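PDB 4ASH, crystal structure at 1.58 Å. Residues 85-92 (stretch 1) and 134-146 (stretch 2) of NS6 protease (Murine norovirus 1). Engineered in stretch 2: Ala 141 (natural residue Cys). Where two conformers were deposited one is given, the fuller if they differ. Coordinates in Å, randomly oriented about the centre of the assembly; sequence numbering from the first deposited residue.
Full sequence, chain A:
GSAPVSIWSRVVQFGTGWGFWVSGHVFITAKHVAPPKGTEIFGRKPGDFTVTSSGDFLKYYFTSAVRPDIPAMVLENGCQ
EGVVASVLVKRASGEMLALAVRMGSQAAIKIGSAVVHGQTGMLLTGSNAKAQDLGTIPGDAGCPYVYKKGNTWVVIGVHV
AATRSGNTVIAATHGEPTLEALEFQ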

# COMPACT_ATOMS: atom_id res chain seq x y z
N ALA A 85 -4.71 -9.07 -8.21
CA ALA A 85 -3.61 -8.17 -7.97
C ALA A 85 -2.45 -8.94 -7.37
O ALA A 85 -2.55 -10.14 -7.13
CB ALA A 85 -4.03 -7.03 -7.05
N SER A 86 -1.36 -8.23 -7.11
CA SER A 86 -0.19 -8.84 -6.50
C SER A 86 0.28 -7.98 -5.33
O SER A 86 0.47 -6.77 -5.49
CB SER A 86 0.92 -8.96 -7.55
OG SER A 86 2.10 -9.48 -6.98
N VAL A 87 0.47 -8.59 -4.16
CA VAL A 87 1.05 -7.89 -3.04
C VAL A 87 2.56 -8.09 -3.13
O VAL A 87 3.03 -9.23 -3.09
CB VAL A 87 0.58 -8.41 -1.67
CG1 VAL A 87 1.02 -7.46 -0.59
CG2 VAL A 87 -0.94 -8.55 -1.64
N LEU A 88 3.30 -7.00 -3.29
CA LEU A 88 4.75 -7.08 -3.40
C LEU A 88 5.34 -7.07 -2.00
O LEU A 88 5.76 -6.03 -1.49
CB LEU A 88 5.29 -5.90 -4.20
CG LEU A 88 4.67 -5.66 -5.58
CD1 LEU A 88 5.41 -4.52 -6.30
CD2 LEU A 88 4.67 -6.92 -6.42
N VAL A 89 5.34 -8.23 -1.35
CA VAL A 89 5.87 -8.34 0.00
C VAL A 89 7.39 -8.46 -0.02
O VAL A 89 7.92 -9.37 -0.65
CB VAL A 89 5.32 -9.56 0.74
CG1 VAL A 89 6.02 -9.73 2.07
CG2 VAL A 89 3.82 -9.41 0.94
N LYS A 90 8.06 -7.55 0.66
CA LYS A 90 9.48 -7.80 0.99
C LYS A 90 9.58 -8.22 2.43
O LYS A 90 8.83 -7.73 3.27
CB LYS A 90 10.31 -6.54 0.81
CG LYS A 90 10.79 -6.29 -0.59
CD LYS A 90 11.92 -5.27 -0.58
CE LYS A 90 12.45 -5.02 -1.97
NZ LYS A 90 13.44 -3.89 -1.95
N ARG A 91 10.52 -9.11 2.72
CA ARG A 91 10.85 -9.47 4.09
C ARG A 91 12.18 -8.81 4.44
O ARG A 91 12.91 -8.39 3.54
CB ARG A 91 10.93 -10.99 4.23
CG ARG A 91 9.58 -11.70 3.98
CD ARG A 91 8.66 -11.61 5.19
NE ARG A 91 7.23 -11.65 4.86
CZ ARG A 91 6.53 -12.74 4.56
NH1 ARG A 91 7.11 -13.93 4.51
NH2 ARG A 91 5.22 -12.63 4.29
N ALA A 92 12.46 -8.70 5.73
CA ALA A 92 13.65 -8.02 6.22
C ALA A 92 14.92 -8.55 5.55
O ALA A 92 15.87 -7.80 5.32
CB ALA A 92 13.74 -8.16 7.73
N LEU A 134 2.05 -19.20 4.17
CA LEU A 134 2.69 -18.63 2.99
C LEU A 134 1.97 -17.36 2.55
O LEU A 134 1.89 -17.06 1.35
CB LEU A 134 2.72 -19.64 1.85
CG LEU A 134 3.28 -21.02 2.22
CD1 LEU A 134 3.23 -21.95 1.03
CD2 LEU A 134 4.70 -20.90 2.78
N GLY A 135 1.43 -16.64 3.52
CA GLY A 135 0.73 -15.40 3.23
C GLY A 135 1.47 -14.23 3.82
O GLY A 135 2.70 -14.23 3.89
N THR A 136 0.73 -13.22 4.25
CA THR A 136 1.32 -12.05 4.89
C THR A 136 1.51 -12.33 6.37
O THR A 136 0.80 -13.18 6.96
CB THR A 136 0.48 -10.77 4.70
OG1 THR A 136 -0.84 -10.98 5.22
CG2 THR A 136 0.39 -10.41 3.22
N ILE A 137 2.48 -11.65 6.96
CA ILE A 137 2.80 -11.81 8.37
C ILE A 137 2.98 -10.46 9.05
O ILE A 137 3.15 -9.45 8.38
CB ILE A 137 4.09 -12.63 8.55
CG1 ILE A 137 5.28 -11.87 7.94
CG2 ILE A 137 3.94 -14.01 7.94
CD1 ILE A 137 6.62 -12.56 8.17
N PRO A 138 2.97 -10.44 10.39
CA PRO A 138 3.31 -9.19 11.08
C PRO A 138 4.65 -8.67 10.59
O PRO A 138 5.65 -9.41 10.59
CB PRO A 138 3.41 -9.62 12.54
CG PRO A 138 2.45 -10.74 12.64
CD PRO A 138 2.57 -11.50 11.34
N GLY A 139 4.65 -7.42 10.16
CA GLY A 139 5.85 -6.79 9.64
C GLY A 139 5.69 -6.41 8.18
O GLY A 139 6.46 -5.60 7.67
N ASP A 140 4.69 -7.00 7.51
CA ASP A 140 4.48 -6.80 6.07
C ASP A 140 3.71 -5.53 5.73
O ASP A 140 3.69 -5.13 4.57
CB ASP A 140 3.73 -7.97 5.43
CG ASP A 140 4.53 -9.25 5.36
OD1 ASP A 140 5.77 -9.24 5.56
OD2 ASP A 140 3.90 -10.28 5.06
N ALA A 141 3.09 -4.89 6.72
CA ALA A 141 2.27 -3.70 6.42
C ALA A 141 3.06 -2.61 5.71
O ALA A 141 4.22 -2.33 6.05
CB ALA A 141 1.62 -3.15 7.68
N GLY A 142 2.41 -1.99 4.73
CA GLY A 142 3.04 -0.96 3.92
C GLY A 142 3.42 -1.42 2.53
O GLY A 142 3.63 -0.59 1.64
N CYS A 143 3.56 -2.73 2.33
CA CYS A 143 3.89 -3.25 1.00
C CYS A 143 2.75 -2.98 0.02
O CYS A 143 1.56 -3.03 0.38
CB CYS A 143 4.23 -4.74 1.07
SG CYS A 143 5.81 -5.07 1.92
N PRO A 144 3.09 -2.65 -1.23
CA PRO A 144 2.06 -2.24 -2.19
C PRO A 144 1.26 -3.39 -2.81
O PRO A 144 1.76 -4.49 -2.98
CB PRO A 144 2.88 -1.54 -3.28
CG PRO A 144 4.16 -2.35 -3.29
CD PRO A 144 4.45 -2.61 -1.83
N TYR A 145 0.02 -3.08 -3.17
CA TYR A 145 -0.79 -3.96 -4.00
C TYR A 145 -0.77 -3.38 -5.40
O TYR A 145 -1.09 -2.20 -5.57
CB TYR A 145 -2.24 -3.94 -3.52
CG TYR A 145 -2.52 -4.76 -2.28
CD1 TYR A 145 -1.79 -4.58 -1.11
CD2 TYR A 145 -3.54 -5.71 -2.27
CE1 TYR A 145 -2.06 -5.33 0.04
CE2 TYR A 145 -3.82 -6.46 -1.14
CZ TYR A 145 -3.08 -6.27 0.01
OH TYR A 145 -3.35 -7.01 1.15
N VAL A 146 -0.40 -4.18 -6.39
CA VAL A 146 -0.30 -3.70 -7.76
C VAL A 146 -1.03 -4.64 -8.71
O VAL A 146 -1.29 -5.79 -8.38
CB VAL A 146 1.17 -3.55 -8.22
CG1 VAL A 146 1.93 -2.60 -7.30
CG2 VAL A 146 1.87 -4.91 -8.26
O HOH W 1 8.16 -7.92 5.86
O HOH W 2 5.02 -15.86 3.94

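The stretches are joined by an antiparallel strand pairing, apolar packing beside it, a hydrogen bond to a cysteine sulfur, and a salt bridge at the loop end. In all, 688 Å² is buried, both sides summed.

Ser 86 and Val 146 form the hydrogen-bonded pair. Ser 86 N donates to Val 146 O at 2.8 Å, and Val 146 N donates to Ser 86 O at 2.9 Å. Leu 88 N continues the ladder to Pro 144 O at 3.0 Å. Pro 144 has no amide hydrogen to return, so its carbonyl alone serves this link.

Val 87 and Tyr 145 are the non-hydrogen-bonded pair, and their side chains share one face of the sheet. With chi1 t, Val 87 sets CG2 over the face of the Tyr 145 ring, 3.6 Å from the ring centroid and 14° off the ring normal, in a CH-pi contact. Tyr 145, with chi1 m and chi2 at 54°, presents that face to Val 87 CG2. Its ring is buried, and its OH is hydrogen-bonded elsewhere in the structure.

Leu 88 CB lies 3.8 Å from Pro 144 CG. With chi1 m and chi2 t, Leu 88 carries CD2 to Val 146 CG2 at 3.9 Å. With chi1 m, Val 146 also places CG2 4.2 Å from Ser 86 CB. The buried Val 87, Leu 88 and Val 146 are apolar and leave no side-chain polar group to satisfy.

Beyond the strand pairing, Cys 143 takes over. Its CB points toward stretch 1, and chi1 is m. The sulfur accepts a hydrogen bond from Lys 90 N, with 3.6 Å between that nitrogen and Cys 143 SG. The Lys 90 side chain starts sideways and its end leads off from stretch 2; its NZ is hydrogen-bonded elsewhere in the structure.

Arg 91 starts sideways, but its end comes nearer. With chi1 and chi2 both m, the guanidinium edge meets the carboxylate of Asp 140. Arg 91 NE donates to Asp 140 OD1 at 2.9 Å, and Arg 91 NH2 to Asp 140 OD2 at 2.8 Å. This is a two-point salt bridge. Arg 91 NH2 also donates to Gly 135 O at 3.0 Å. Water 2 accepts from Arg 91 NH1 and donates to Gly 135 O. Ile 137 CD1 covers one guanidinium face, 3.5 Å from Arg 91 NE.

Asp 140 is m at chi1, its CB toward stretch 1. Its OD2 also accepts from Ile 137 N at 2.7 Å, within a type II turn. Arg 91 and Ile 137 N thus satisfy this buried carboxylate. Gly 139 and Gly 142 have backbone angles that call for glycine.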